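Local coordinates for protein retinoic acid receptor (PDB 6EU9) that binds all-trans retinoic acid through its ligand-binding domain and probably acts as a ligand-dependent regulator of transcription, at residues F71-T76 with E171-P176; F124-P129 with A214-Q219; A149-I154 with L201-L206; T180-V185 with H194-L199. All blocks are in the same frame, centred on the assembly; numbering follows the deposited sequence.

Contact 1: residues F71-T76 with E171-P176; sequences FTQLST and EQKQEP
K173 lays its aliphatic chain between L74 and Q73, and the two neighbours meet it from different directions. L74 runs alongside: the leucine and the lysine slide past each other pointing opposite ways, which puts L74 CD2 3.4 Å from K173 CD. Q73 instead crosses the lysine at about a right angle, and here K173 CE does the touching, 3.8 Å from both Q73 CB and Q73 OE1. The lysine is extended as far as CE (chi3 173°) and bends only at chi4 (9°), which folds NZ back away from Q73 CB; K173 NZ stays 4.0 Å from Q73 OE1. In this ligand-binding domain of a nuclear receptor, the contact joins the loop between helix 47-66 and helix 76-97 to the flank of helix 167-188. L74 is buried and Q73 exposed, which places the lysine across the border between interior and surface. Cut back to alanine here, the lysine would probably deprive L74 CD2 and Q73 CB of the methylenes they rest on, opening a gap beside the loop. The loop is tied down elsewhere too: L74 O accepts a hydrogen bond from Q79 NE2, and S75 OG is hydrogen-bonded to E165 OE2.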
loop_
_atom_site.group_PDB
_atom_site.type_symbol
_atom_site.label_atom_id
_atom_site.label_comp_id
_atom_site.label_asym_id
_atom_site.label_seq_id
_atom_site.Cartn_x
_atom_site.Cartn_y
_atom_site.Cartn_z
ATOM N N PHE A 71 -10.607 -4.157 -0.843
ATOM C CA PHE A 71 -9.434 -3.489 -0.303
ATOM C C PHE A 71 -8.312 -3.368 -1.343
ATOM O O PHE A 71 -7.681 -2.389 -1.469
ATOM C CB PHE A 71 -8.939 -4.149 1.041
ATOM C CG PHE A 71 -7.635 -3.582 1.550
ATOM C CD1 PHE A 71 -7.594 -2.327 2.178
ATOM C CD2 PHE A 71 -6.422 -4.255 1.354
ATOM C CE1 PHE A 71 -6.363 -1.764 2.551
ATOM C CE2 PHE A 71 -5.207 -3.700 1.756
ATOM C CZ PHE A 71 -5.172 -2.469 2.370
ATOM N N THR A 72 -8.112 -4.466 -2.022
ATOM C CA THR A 72 -7.238 -4.620 -3.173
ATOM C C THR A 72 -7.535 -3.679 -4.329
ATOM O O THR A 72 -6.625 -3.315 -5.050
ATOM C CB THR A 72 -7.276 -6.099 -3.621
ATOM O OG1 THR A 72 -8.612 -6.683 -3.434
ATOM C CG2 THR A 72 -6.247 -6.861 -2.741
ATOM N N GLN A 73 -8.764 -3.277 -4.477
ATOM C CA GLN A 73 -9.158 -2.319 -5.537
ATOM C C GLN A 73 -8.492 -0.974 -5.432
ATOM O O GLN A 73 -8.316 -0.349 -6.446
ATOM C CB GLN A 73 -10.641 -2.017 -5.574
ATOM C CG GLN A 73 -11.529 -3.216 -5.413
ATOM C CD GLN A 73 -12.599 -3.251 -6.423
ATOM O OE1 GLN A 73 -12.844 -2.300 -7.188
ATOM N NE2 GLN A 73 -13.245 -4.383 -6.478
ATOM N N LEU A 74 -8.114 -0.523 -4.237
ATOM C CA LEU A 74 -7.755 0.898 -4.055
ATOM C C LEU A 74 -6.297 1.031 -4.322
ATOM O O LEU A 74 -5.610 0.005 -4.413
ATOM C CB LEU A 74 -8.036 1.334 -2.621
ATOM C CG LEU A 74 -9.269 0.771 -1.963
ATOM C CD1 LEU A 74 -8.778 0.229 -0.635
ATOM C CD2 LEU A 74 -10.358 1.795 -1.912
ATOM N N SER A 75 -5.783 2.270 -4.321
ATOM C CA SER A 75 -4.376 2.560 -4.554
ATOM C C SER A 75 -3.530 1.722 -3.630
ATOM O O SER A 75 -3.940 1.362 -2.504
ATOM C CB SER A 75 -4.015 4.002 -4.232
ATOM O OG SER A 75 -5.118 4.804 -4.192
ATOM N N THR A 76 -2.309 1.376 -4.092
ATOM C CA THR A 76 -1.301 0.784 -3.229
ATOM C C THR A 76 -1.056 1.701 -2.014
ATOM O O THR A 76 -0.880 1.192 -0.919
ATOM C CB THR A 76 -0.064 0.495 -4.039
ATOM O OG1 THR A 76 -0.365 -0.692 -4.790
ATOM C CG2 THR A 76 1.160 0.217 -3.202
ATOM N N GLU A 171 -14.646 5.532 1.433
ATOM C CA GLU A 171 -15.948 5.657 2.058
ATOM C C GLU A 171 -17.056 4.894 1.363
ATOM O O GLU A 171 -17.912 4.322 2.026
ATOM C CB GLU A 171 -16.343 7.128 2.202
ATOM C CG GLU A 171 -16.918 7.450 3.542
ATOM C CD GLU A 171 -18.118 8.331 3.401
ATOM O OE1 GLU A 171 -17.906 9.456 2.888
ATOM O OE2 GLU A 171 -19.222 7.795 3.703
ATOM N N GLN A 172 -17.008 4.912 0.034
ATOM C CA GLN A 172 -18.042 4.260 -0.807
ATOM C C GLN A 172 -17.850 2.796 -0.698
ATOM O O GLN A 172 -18.824 2.043 -0.558
ATOM C CB GLN A 172 -17.872 4.710 -2.258
ATOM C CG GLN A 172 -18.289 6.171 -2.414
ATOM C CD GLN A 172 -18.187 6.718 -3.821
ATOM O OE1 GLN A 172 -17.978 5.976 -4.821
ATOM N NE2 GLN A 172 -18.382 8.032 -3.929
ATOM N N LYS A 173 -16.610 2.358 -0.771
ATOM C CA LYS A 173 -16.303 0.953 -0.511
ATOM C C LYS A 173 -16.693 0.434 0.853
ATOM O O LYS A 173 -17.033 -0.690 1.007
ATOM C CB LYS A 173 -14.895 0.633 -0.923
ATOM C CG LYS A 173 -14.814 0.653 -2.430
ATOM C CD LYS A 173 -13.391 0.558 -2.976
ATOM C CE LYS A 173 -13.348 0.403 -4.512
ATOM N NZ LYS A 173 -14.677 0.583 -5.184
ATOM N N GLN A 174 -16.729 1.275 1.840
ATOM C CA GLN A 174 -17.139 0.934 3.222
ATOM C C GLN A 174 -18.625 0.675 3.304
ATOM O O GLN A 174 -19.041 -0.289 3.942
ATOM C CB GLN A 174 -16.775 2.069 4.150
ATOM C CG GLN A 174 -16.104 1.615 5.387
ATOM C CD GLN A 174 -16.293 2.584 6.596
ATOM O OE1 GLN A 174 -16.982 3.619 6.510
ATOM N NE2 GLN A 174 -15.692 2.221 7.732
ATOM N N GLU A 175 -19.412 1.498 2.656
ATOM C CA GLU A 175 -20.907 1.505 2.898
ATOM C C GLU A 175 -21.646 0.158 2.729
ATOM O O GLU A 175 -22.492 -0.159 3.534
ATOM C CB GLU A 175 -21.618 2.580 2.061
ATOM C CG GLU A 175 -20.980 3.927 2.215
ATOM C CD GLU A 175 -21.819 5.000 1.574
ATOM O OE1 GLU A 175 -22.021 4.829 0.346
ATOM O OE2 GLU A 175 -22.281 5.950 2.278
ATOM N N PRO A 176 -21.359 -0.620 1.660
ATOM C CA PRO A 176 -22.047 -1.919 1.607
ATOM C C PRO A 176 -21.719 -2.823 2.798
ATOM O O PRO A 176 -22.594 -3.533 3.220
ATOM C CB PRO A 176 -21.528 -2.567 0.268
ATOM C CG PRO A 176 -20.288 -1.785 -0.054
ATOM C CD PRO A 176 -20.539 -0.402 0.425
#

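Contact 2: residues F124-P129 with A214-Q219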
loop_
_atom_site.group_PDB
_atom_site.type_symbol
_atom_site.label_atom_id
_atom_site.label_comp_id
_atom_site.label_asym_id
_atom_site.label_seq_id
_atom_site.Cartn_x
_atom_site.Cartn_y
_atom_site.Cartn_z
ATOM N N PHE A 124 1.043 -5.229 28.892
ATOM C CA PHE A 124 -0.123 -4.383 28.893
ATOM C C PHE A 124 -0.044 -3.202 29.868
ATOM O O PHE A 124 -0.395 -2.070 29.481
ATOM C CB PHE A 124 -1.371 -5.223 29.176
ATOM C CG PHE A 124 -1.863 -6.042 28.016
ATOM C CD1 PHE A 124 -1.011 -6.425 26.959
ATOM C CD2 PHE A 124 -3.208 -6.426 27.950
ATOM C CE1 PHE A 124 -1.475 -7.185 25.891
ATOM C CE2 PHE A 124 -3.678 -7.204 26.894
ATOM C CZ PHE A 124 -2.809 -7.585 25.871
ATOM N N GLY A 125 0.432 -3.459 31.094
ATOM C CA GLY A 125 0.516 -2.409 32.097
ATOM C C GLY A 125 -0.802 -1.730 32.422
ATOM O O GLY A 125 -1.757 -2.437 32.763
ATOM N N THR A 126 -0.862 -0.402 32.276
ATOM C CA THR A 126 -2.042 0.348 32.749
ATOM C C THR A 126 -3.262 0.206 31.812
ATOM O O THR A 126 -4.391 0.504 32.200
ATOM C CB THR A 126 -1.779 1.865 32.989
ATOM O OG1 THR A 126 -0.377 2.200 33.005
ATOM C CG2 THR A 126 -2.490 2.304 34.275
ATOM N N LEU A 127 -3.019 -0.255 30.586
ATOM C CA LEU A 127 -4.079 -0.450 29.619
ATOM C C LEU A 127 -4.909 -1.676 29.908
ATOM O O LEU A 127 -6.132 -1.710 29.643
ATOM C CB LEU A 127 -3.498 -0.619 28.207
ATOM C CG LEU A 127 -3.475 0.443 27.117
ATOM C CD1 LEU A 127 -3.335 -0.308 25.828
ATOM C CD2 LEU A 127 -4.719 1.302 27.079
ATOM N N THR A 128 -4.250 -2.698 30.444
ATOM C CA THR A 128 -4.833 -4.028 30.727
ATOM C C THR A 128 -6.255 -4.016 31.315
ATOM O O THR A 128 -7.122 -4.735 30.829
ATOM C CB THR A 128 -3.961 -4.856 31.707
ATOM O OG1 THR A 128 -2.603 -4.426 31.670
ATOM C CG2 THR A 128 -4.034 -6.283 31.383
ATOM N N PRO A 129 -6.500 -3.168 32.317
ATOM C CA PRO A 129 -7.877 -3.110 32.757
ATOM C C PRO A 129 -8.830 -2.654 31.661
ATOM O O PRO A 129 -9.870 -3.224 31.481
ATOM C CB PRO A 129 -7.849 -2.133 33.948
ATOM C CG PRO A 129 -6.525 -1.397 33.849
ATOM C CD PRO A 129 -5.632 -2.146 32.923
ATOM N N ALA A 214 -0.909 2.718 21.176
ATOM C CA ALA A 214 0.220 3.173 20.384
ATOM C C ALA A 214 1.254 3.808 21.283
ATOM O O ALA A 214 2.437 3.591 21.106
ATOM C CB ALA A 214 -0.235 4.149 19.280
ATOM N N GLU A 215 0.775 4.540 22.295
ATOM C CA GLU A 215 1.645 5.278 23.184
ATOM C C GLU A 215 2.535 4.268 23.853
ATOM O O GLU A 215 3.749 4.476 23.953
ATOM C CB GLU A 215 0.879 5.992 24.259
ATOM C CG GLU A 215 -0.097 7.042 23.858
ATOM C CD GLU A 215 -1.129 7.268 24.972
ATOM O OE1 GLU A 215 -1.257 6.520 26.023
ATOM O OE2 GLU A 215 -1.850 8.252 24.816
ATOM N N ARG A 216 1.957 3.168 24.331
ATOM C CA ARG A 216 2.768 2.154 24.960
ATOM C C ARG A 216 3.752 1.484 24.005
ATOM O O ARG A 216 4.862 1.248 24.396
ATOM C CB ARG A 216 1.927 1.106 25.666
ATOM C CG ARG A 216 1.611 1.348 27.115
ATOM C CD ARG A 216 0.155 1.755 27.150
ATOM N NE ARG A 216 -0.361 2.117 28.455
ATOM C CZ ARG A 216 -1.020 3.249 28.725
ATOM N NH1 ARG A 216 -1.258 4.169 27.800
ATOM N NH2 ARG A 216 -1.443 3.490 29.955
ATOM N N VAL A 217 3.361 1.324 22.758
ATOM C CA VAL A 217 4.170 0.614 21.748
ATOM C C VAL A 217 5.456 1.396 21.493
ATOM O O VAL A 217 6.534 0.811 21.399
ATOM C CB VAL A 217 3.405 0.458 20.386
ATOM C CG1 VAL A 217 4.233 -0.359 19.432
ATOM C CG2 VAL A 217 2.080 -0.195 20.544
ATOM N N LEU A 218 5.343 2.730 21.432
ATOM C CA LEU A 218 6.475 3.547 21.146
ATOM C C LEU A 218 7.531 3.476 22.234
ATOM O O LEU A 218 8.694 3.240 21.918
ATOM C CB LEU A 218 6.076 4.952 20.789
ATOM C CG LEU A 218 6.148 4.975 19.230
ATOM C CD1 LEU A 218 4.953 4.283 18.521
ATOM C CD2 LEU A 218 6.430 6.343 18.580
ATOM N N GLN A 219 7.128 3.614 23.485
ATOM C CA GLN A 219 8.053 3.498 24.627
ATOM C C GLN A 219 8.716 2.106 24.630
ATOM O O GLN A 219 9.917 1.995 24.816
ATOM C CB GLN A 219 7.266 3.707 25.928
ATOM C CG GLN A 219 6.292 4.875 25.890
ATOM C CD GLN A 219 6.909 6.189 26.346
ATOM O OE1 GLN A 219 7.180 6.384 27.536
ATOM N NE2 GLN A 219 7.126 7.095 25.418
#
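L127 lies over one face of the guanidinium of R216, a contact that joins the N-terminal end region of helix 128-141 to helix 195-222 within the mainly helical ligand-binding fold of nuclear receptors. The well-packed part is the one under cover, where L127 is buried and loses 38 Å² of surface to the other segment. L127 CG sits 3.7 Å above the guanidinium plane, displaced toward its rim, with 3.8 Å to R216 NE and 3.9 Å to R216 CD, so both the end of the methylene chain and the start of the charged group rest on one branched carbon. The arginine arrives there because its chain bends at chi2 (106°) and then runs straight through chi3 (-177°), carrying the guanidinium across to the other segment.

The remainder faces the surface. T126, an exposed residue that gives up only 23 Å², crosses the arginine at about a right angle and meets the edge of the guanidinium, with its CB near the plane and 3.5 Å from R216 NH2. This edge contact is short, yet it lies on the exposed side. The guanidinium therefore has a carbon over one face, and T126 CB and the E215 carboxylate at its edge. Beyond the pair, L127 O accepts a hydrogen bond from T130 OG1, one turn further on. The exposed E215 would tend to hold the rotation of the guanidinium and offset part of its charge, through a salt bridge in which E215 OE1 lies 2.9 Å from R216 NH1.

Contact 3: residues A149-I154 with L201-L206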
loop_
_atom_site.group_PDB
_atom_site.type_symbol
_atom_site.label_atom_id
_atom_site.label_comp_id
_atom_site.label_asym_id
_atom_site.label_seq_id
_atom_site.Cartn_x
_atom_site.Cartn_y
_atom_site.Cartn_z
ATOM N N ALA A 149 -14.990 -10.314 11.993
ATOM C CA ALA A 149 -14.334 -10.112 10.726
ATOM C C ALA A 149 -14.868 -8.859 10.032
ATOM O O ALA A 149 -14.100 -8.127 9.518
ATOM C CB ALA A 149 -14.420 -11.377 9.904
ATOM N N MET A 150 -16.165 -8.652 9.953
ATOM C CA MET A 150 -16.734 -7.434 9.384
ATOM C C MET A 150 -16.267 -6.158 10.032
ATOM O O MET A 150 -15.958 -5.206 9.347
ATOM C CB MET A 150 -18.249 -7.488 9.322
ATOM C CG MET A 150 -18.812 -8.756 8.740
ATOM S SD MET A 150 -20.574 -8.613 8.318
ATOM C CE MET A 150 -21.057 -10.140 9.087
ATOM N N LEU A 151 -16.212 -6.127 11.385
ATOM C CA LEU A 151 -15.730 -4.955 12.103
ATOM C C LEU A 151 -14.279 -4.678 11.782
ATOM O O LEU A 151 -13.876 -3.534 11.666
ATOM C CB LEU A 151 -15.896 -5.123 13.595
ATOM C CG LEU A 151 -17.324 -5.094 14.238
ATOM C CD1 LEU A 151 -17.544 -5.851 15.579
ATOM C CD2 LEU A 151 -17.961 -3.716 14.333
ATOM N N SER A 152 -13.478 -5.710 11.601
ATOM C CA SER A 152 -12.092 -5.493 11.202
ATOM C C SER A 152 -11.989 -4.816 9.857
ATOM O O SER A 152 -11.238 -3.862 9.719
ATOM C CB SER A 152 -11.348 -6.792 11.133
ATOM O OG SER A 152 -11.690 -7.592 12.304
ATOM N N LEU A 153 -12.756 -5.262 8.856
ATOM C CA LEU A 153 -12.717 -4.625 7.540
ATOM C C LEU A 153 -13.238 -3.215 7.606
ATOM O O LEU A 153 -12.752 -2.354 6.874
ATOM C CB LEU A 153 -13.511 -5.448 6.493
ATOM C CG LEU A 153 -13.160 -5.136 4.995
ATOM C CD1 LEU A 153 -11.724 -5.464 4.726
ATOM C CD2 LEU A 153 -13.966 -5.964 4.072
ATOM N N ILE A 154 -14.282 -2.995 8.420
ATOM C CA ILE A 154 -14.868 -1.681 8.583
ATOM C C ILE A 154 -13.857 -0.727 9.184
ATOM O O ILE A 154 -13.807 0.439 8.781
ATOM C CB ILE A 154 -16.188 -1.741 9.349
ATOM C CG1 ILE A 154 -17.279 -2.320 8.466
ATOM C CG2 ILE A 154 -16.605 -0.423 10.098
ATOM C CD1 ILE A 154 -18.540 -2.684 9.221
ATOM N N LEU A 201 -20.613 1.825 18.003
ATOM C CA LEU A 201 -19.982 2.554 19.118
ATOM C C LEU A 201 -18.822 1.783 19.718
ATOM O O LEU A 201 -17.936 2.404 20.209
ATOM C CB LEU A 201 -20.992 2.909 20.150
ATOM C CG LEU A 201 -22.111 3.852 19.729
ATOM C CD1 LEU A 201 -23.047 4.071 20.888
ATOM C CD2 LEU A 201 -21.489 5.137 19.329
ATOM N N LYS A 202 -18.762 0.479 19.564
ATOM C CA LYS A 202 -17.556 -0.254 19.957
ATOM C C LYS A 202 -16.375 0.105 19.085
ATOM O O LYS A 202 -15.259 0.045 19.534
ATOM C CB LYS A 202 -17.772 -1.773 19.940
ATOM C CG LYS A 202 -19.002 -2.223 20.763
ATOM C CD LYS A 202 -18.775 -2.642 22.221
ATOM C CE LYS A 202 -19.176 -1.545 23.191
ATOM N NZ LYS A 202 -18.666 -1.917 24.557
ATOM N N LEU A 203 -16.632 0.494 17.812
ATOM C CA LEU A 203 -15.595 0.965 16.984
ATOM C C LEU A 203 -15.005 2.259 17.550
ATOM O O LEU A 203 -13.813 2.496 17.431
ATOM C CB LEU A 203 -16.104 1.195 15.550
ATOM C CG LEU A 203 -16.319 -0.122 14.793
ATOM C CD1 LEU A 203 -16.966 0.055 13.501
ATOM C CD2 LEU A 203 -15.074 -0.921 14.589
ATOM N N THR A 204 -15.851 3.117 18.091
ATOM C CA THR A 204 -15.419 4.359 18.704
ATOM C C THR A 204 -14.623 4.121 20.001
ATOM O O THR A 204 -13.598 4.791 20.212
ATOM C CB THR A 204 -16.630 5.245 18.984
ATOM O OG1 THR A 204 -17.294 5.523 17.736
ATOM C CG2 THR A 204 -16.198 6.551 19.613
ATOM N N ASP A 205 -15.036 3.160 20.806
ATOM C CA ASP A 205 -14.196 2.632 21.859
ATOM C C ASP A 205 -12.817 2.161 21.377
ATOM O O ASP A 205 -11.810 2.465 21.947
ATOM C CB ASP A 205 -14.915 1.391 22.392
ATOM C CG ASP A 205 -15.155 1.393 23.824
ATOM O OD1 ASP A 205 -14.229 1.430 24.648
ATOM O OD2 ASP A 205 -16.360 1.353 24.047
ATOM N N LEU A 206 -12.784 1.317 20.360
ATOM C CA LEU A 206 -11.558 0.783 19.831
ATOM C C LEU A 206 -10.544 1.881 19.301
ATOM O O LEU A 206 -9.313 1.655 19.291
ATOM C CB LEU A 206 -11.926 -0.209 18.729
ATOM C CG LEU A 206 -10.788 -1.139 18.257
ATOM C CD1 LEU A 206 -10.481 -2.092 19.365
ATOM C CD2 LEU A 206 -11.101 -1.849 16.957
#
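L203 and L151 have nearly the same first torsion, chi1 -74° and -71°, which sets CG opposite the carbonyl carbon and sends both side chains out into the gap between their helices. I154 adopts a similar value (-73°), which leaves its CG2 branch, rather than the longer CG1 arm, to meet L203. These residues join helix 145-156 to helix 195-222 inside the layered antiparallel helical sandwich of nuclear receptor ligand-binding domains. The nearest CA atoms, L151 CA and L203 CA, are 7.7 Å apart, and the contact rests on apolar side chains, with no hydrogen bond across it.

L203 inserts between two residues of one face of helix 145-156. Its side chain runs obliquely past L151, whose CD2 methyl touches the branch point and both methyls of L203; it meets I154 at about a right angle. Were L203 exchanged for alanine, L151 CD2 and I154 CG2 would lose their partner and a gap is likely to open between the helices.

The partners of L203 are themselves set in the interior: L151 also packs on L93 of helix 76-97, and I154 on I177 and L178 of helix 167-188. One turn beyond L203, L206 lies against F134, E89 and I92. At the crossing, L203 CD1 is 3.5 Å from I154 CG2 and 4.0 Å from L151 CD2.

Contact 4: residues T180-V185 with H194-L199; sequences TLKHYV and HSFAKL
F196 lies face-on against K182: K182 CB stands 3.6 Å from the centroid of the F196 ring, only 3° off the ring normal, a CH-pi contact centred on the face. The lysine methylenes continue across the same ring, K182 CD reaching 3.8 Å from F196 CD2. At the edge of the ring, L181 CD2 comes to 4.0 Å from F196 CE1. One turn on from L181, V185 contributes two methyls. Its CG1 packs 3.6 Å from S195 CB, while CG2 meets L199 CD1 tip to tip at 3.7 Å.

Two torsions set up the CH-pi contact. K182 CG lies opposite its backbone N (chi1 174°), which draws the methylenes along the ring before the chain turns aside, and F196 CG is placed likewise. In the next shell, the lysine ammonium is paired with E179 in a salt bridge, so the chain is held at both ends: over the ring and at its charge. S195 OG is hydrogen-bonded to S192 OG. L199 is backed by L151 of helix 145-156 and by L141 of helix 128-141.

The axes of the two short helical segments approach to 9.6 Å and run at 130° to each other, closer to antiparallel than parallel. Helix 167-188 and helix 195-222 are thus consecutive helices, joined by a short connection and packed obliquely here, as in the helical layers of nuclear receptor ligand-binding domains.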
loop_
_atom_site.group_PDB
_atom_site.type_symbol
_atom_site.label_atom_id
_atom_site.label_comp_id
_atom_site.label_asym_id
_atom_site.label_seq_id
_atom_site.Cartn_x
_atom_site.Cartn_y
_atom_site.Cartn_z
ATOM N N THR A 180 -24.359 -4.491 5.218
ATOM C CA THR A 180 -24.286 -5.939 5.376
ATOM C C THR A 180 -24.161 -6.312 6.820
ATOM O O THR A 180 -24.818 -7.275 7.248
ATOM C CB THR A 180 -23.081 -6.510 4.656
ATOM O OG1 THR A 180 -23.148 -6.005 3.327
ATOM C CG2 THR A 180 -23.153 -7.941 4.625
ATOM N N LEU A 181 -23.274 -5.630 7.570
ATOM C CA LEU A 181 -23.148 -5.889 8.994
ATOM C C LEU A 181 -24.504 -5.670 9.709
ATOM O O LEU A 181 -24.883 -6.526 10.463
ATOM C CB LEU A 181 -22.016 -5.110 9.645
ATOM C CG LEU A 181 -21.932 -5.264 11.200
ATOM C CD1 LEU A 181 -21.507 -6.666 11.664
ATOM C CD2 LEU A 181 -20.993 -4.174 11.727
ATOM N N LYS A 182 -25.213 -4.614 9.295
ATOM C CA LYS A 182 -26.508 -4.303 9.874
ATOM C C LYS A 182 -27.512 -5.413 9.737
ATOM O O LYS A 182 -28.187 -5.784 10.690
ATOM C CB LYS A 182 -27.093 -3.001 9.321
ATOM C CG LYS A 182 -28.525 -2.706 9.792
ATOM C CD LYS A 182 -29.023 -1.301 9.649
ATOM C CE LYS A 182 -28.931 -0.835 8.227
ATOM N NZ LYS A 182 -29.165 0.611 7.947
ATOM N N HIS A 183 -27.662 -5.904 8.534
ATOM C CA HIS A 183 -28.631 -6.945 8.206
ATOM C C HIS A 183 -28.213 -8.207 8.899
ATOM O O HIS A 183 -29.046 -8.936 9.368
ATOM C CB HIS A 183 -28.682 -7.150 6.677
ATOM C CG HIS A 183 -29.205 -5.958 5.937
ATOM N ND1 HIS A 183 -28.876 -5.684 4.630
ATOM C CD2 HIS A 183 -30.050 -4.969 6.327
ATOM C CE1 HIS A 183 -29.500 -4.587 4.233
ATOM N NE2 HIS A 183 -30.211 -4.125 5.251
ATOM N N TYR A 184 -26.920 -8.498 8.966
ATOM C CA TYR A 184 -26.471 -9.731 9.614
ATOM C C TYR A 184 -26.790 -9.656 11.113
ATOM O O TYR A 184 -27.257 -10.623 11.704
ATOM C CB TYR A 184 -25.006 -9.939 9.426
ATOM C CG TYR A 184 -24.484 -11.216 10.033
ATOM C CD1 TYR A 184 -24.043 -11.254 11.391
ATOM C CD2 TYR A 184 -24.362 -12.382 9.264
ATOM C CE1 TYR A 184 -23.490 -12.410 11.906
ATOM C CE2 TYR A 184 -23.865 -13.550 9.828
ATOM C CZ TYR A 184 -23.450 -13.549 11.159
ATOM O OH TYR A 184 -22.913 -14.702 11.659
ATOM N N VAL A 185 -26.528 -8.508 11.725
ATOM C CA VAL A 185 -26.811 -8.275 13.117
ATOM C C VAL A 185 -28.297 -8.411 13.343
ATOM O O VAL A 185 -28.705 -9.115 14.260
ATOM C CB VAL A 185 -26.293 -6.892 13.592
ATOM C CG1 VAL A 185 -26.791 -6.608 14.980
ATOM C CG2 VAL A 185 -24.818 -6.882 13.736
ATOM N N HIS A 194 -31.224 -2.109 18.418
ATOM C CA HIS A 194 -30.150 -1.158 18.664
ATOM C C HIS A 194 -28.764 -1.814 18.718
ATOM O O HIS A 194 -27.775 -1.124 18.810
ATOM C CB HIS A 194 -30.384 -0.415 19.966
ATOM C CG HIS A 194 -30.312 -1.313 21.151
ATOM N ND1 HIS A 194 -31.295 -1.412 22.102
ATOM C CD2 HIS A 194 -29.337 -2.178 21.526
ATOM C CE1 HIS A 194 -30.941 -2.320 22.991
ATOM N NE2 HIS A 194 -29.739 -2.769 22.684
ATOM N N SER A 195 -28.679 -3.128 18.570
ATOM C CA SER A 195 -27.370 -3.818 18.509
ATOM C C SER A 195 -26.405 -3.359 17.464
ATOM O O SER A 195 -25.242 -3.218 17.779
ATOM C CB SER A 195 -27.554 -5.279 18.250
ATOM O OG SER A 195 -28.625 -5.777 18.988
ATOM N N PHE A 196 -26.895 -3.023 16.263
ATOM C CA PHE A 196 -26.006 -2.491 15.216
ATOM C C PHE A 196 -25.386 -1.180 15.656
ATOM O O PHE A 196 -24.187 -1.024 15.539
ATOM C CB PHE A 196 -26.791 -2.316 13.927
ATOM C CG PHE A 196 -26.021 -1.666 12.847
ATOM C CD1 PHE A 196 -24.861 -2.281 12.330
ATOM C CD2 PHE A 196 -26.446 -0.467 12.285
ATOM C CE1 PHE A 196 -24.095 -1.715 11.288
ATOM C CE2 PHE A 196 -25.677 0.142 11.243
ATOM C CZ PHE A 196 -24.498 -0.475 10.759
ATOM N N ALA A 197 -26.180 -0.277 16.228
ATOM C CA ALA A 197 -25.682 1.007 16.809
ATOM C C ALA A 197 -24.691 0.736 17.892
ATOM O O ALA A 197 -23.631 1.383 17.909
ATOM C CB ALA A 197 -26.800 1.930 17.335
ATOM N N LYS A 198 -24.991 -0.259 18.749
ATOM C CA LYS A 198 -24.098 -0.632 19.840
ATOM C C LYS A 198 -22.759 -1.145 19.316
ATOM O O LYS A 198 -21.728 -0.842 19.860
ATOM C CB LYS A 198 -24.747 -1.635 20.748
ATOM C CG LYS A 198 -25.369 -0.940 21.927
ATOM C CD LYS A 198 -25.679 -1.916 23.091
ATOM C CE LYS A 198 -25.512 -1.184 24.418
ATOM N NZ LYS A 198 -24.789 -1.996 25.449
ATOM N N LEU A 199 -22.809 -1.925 18.243
ATOM C CA LEU A 199 -21.601 -2.448 17.626
ATOM C C LEU A 199 -20.753 -1.332 16.984
ATOM O O LEU A 199 -19.546 -1.346 17.098
ATOM C CB LEU A 199 -21.986 -3.497 16.624
ATOM C CG LEU A 199 -21.985 -4.859 17.369
ATOM C CD1 LEU A 199 -23.095 -5.780 16.844
ATOM C CD2 LEU A 199 -20.627 -5.462 17.323
#

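In the fold
Along the chain, contact 1 closes before contact 4 opens and crosses contacts 2 and 3, their segments alternating with its own; contact 4 is nested in the loop closed by contact 3, and contact 3 in that closed by contact 2. Contacts 3 and 4 lie about 11 Å apart, centre to centre, and touch directly: L151 CD1 is 3.6 Å from L199 CD2. A probable hydrogen bond from Q174 NE2 to I154 O links contacts 1 and 3. Contacts 1 and 2, about 31 Å apart between centres, lie on opposite sides of the chain's centre. Helices 167-188 and 195-222, consecutive in this ligand-binding domain, meet at contact 4; the first reaches contact 1, the second contacts 3 and 2.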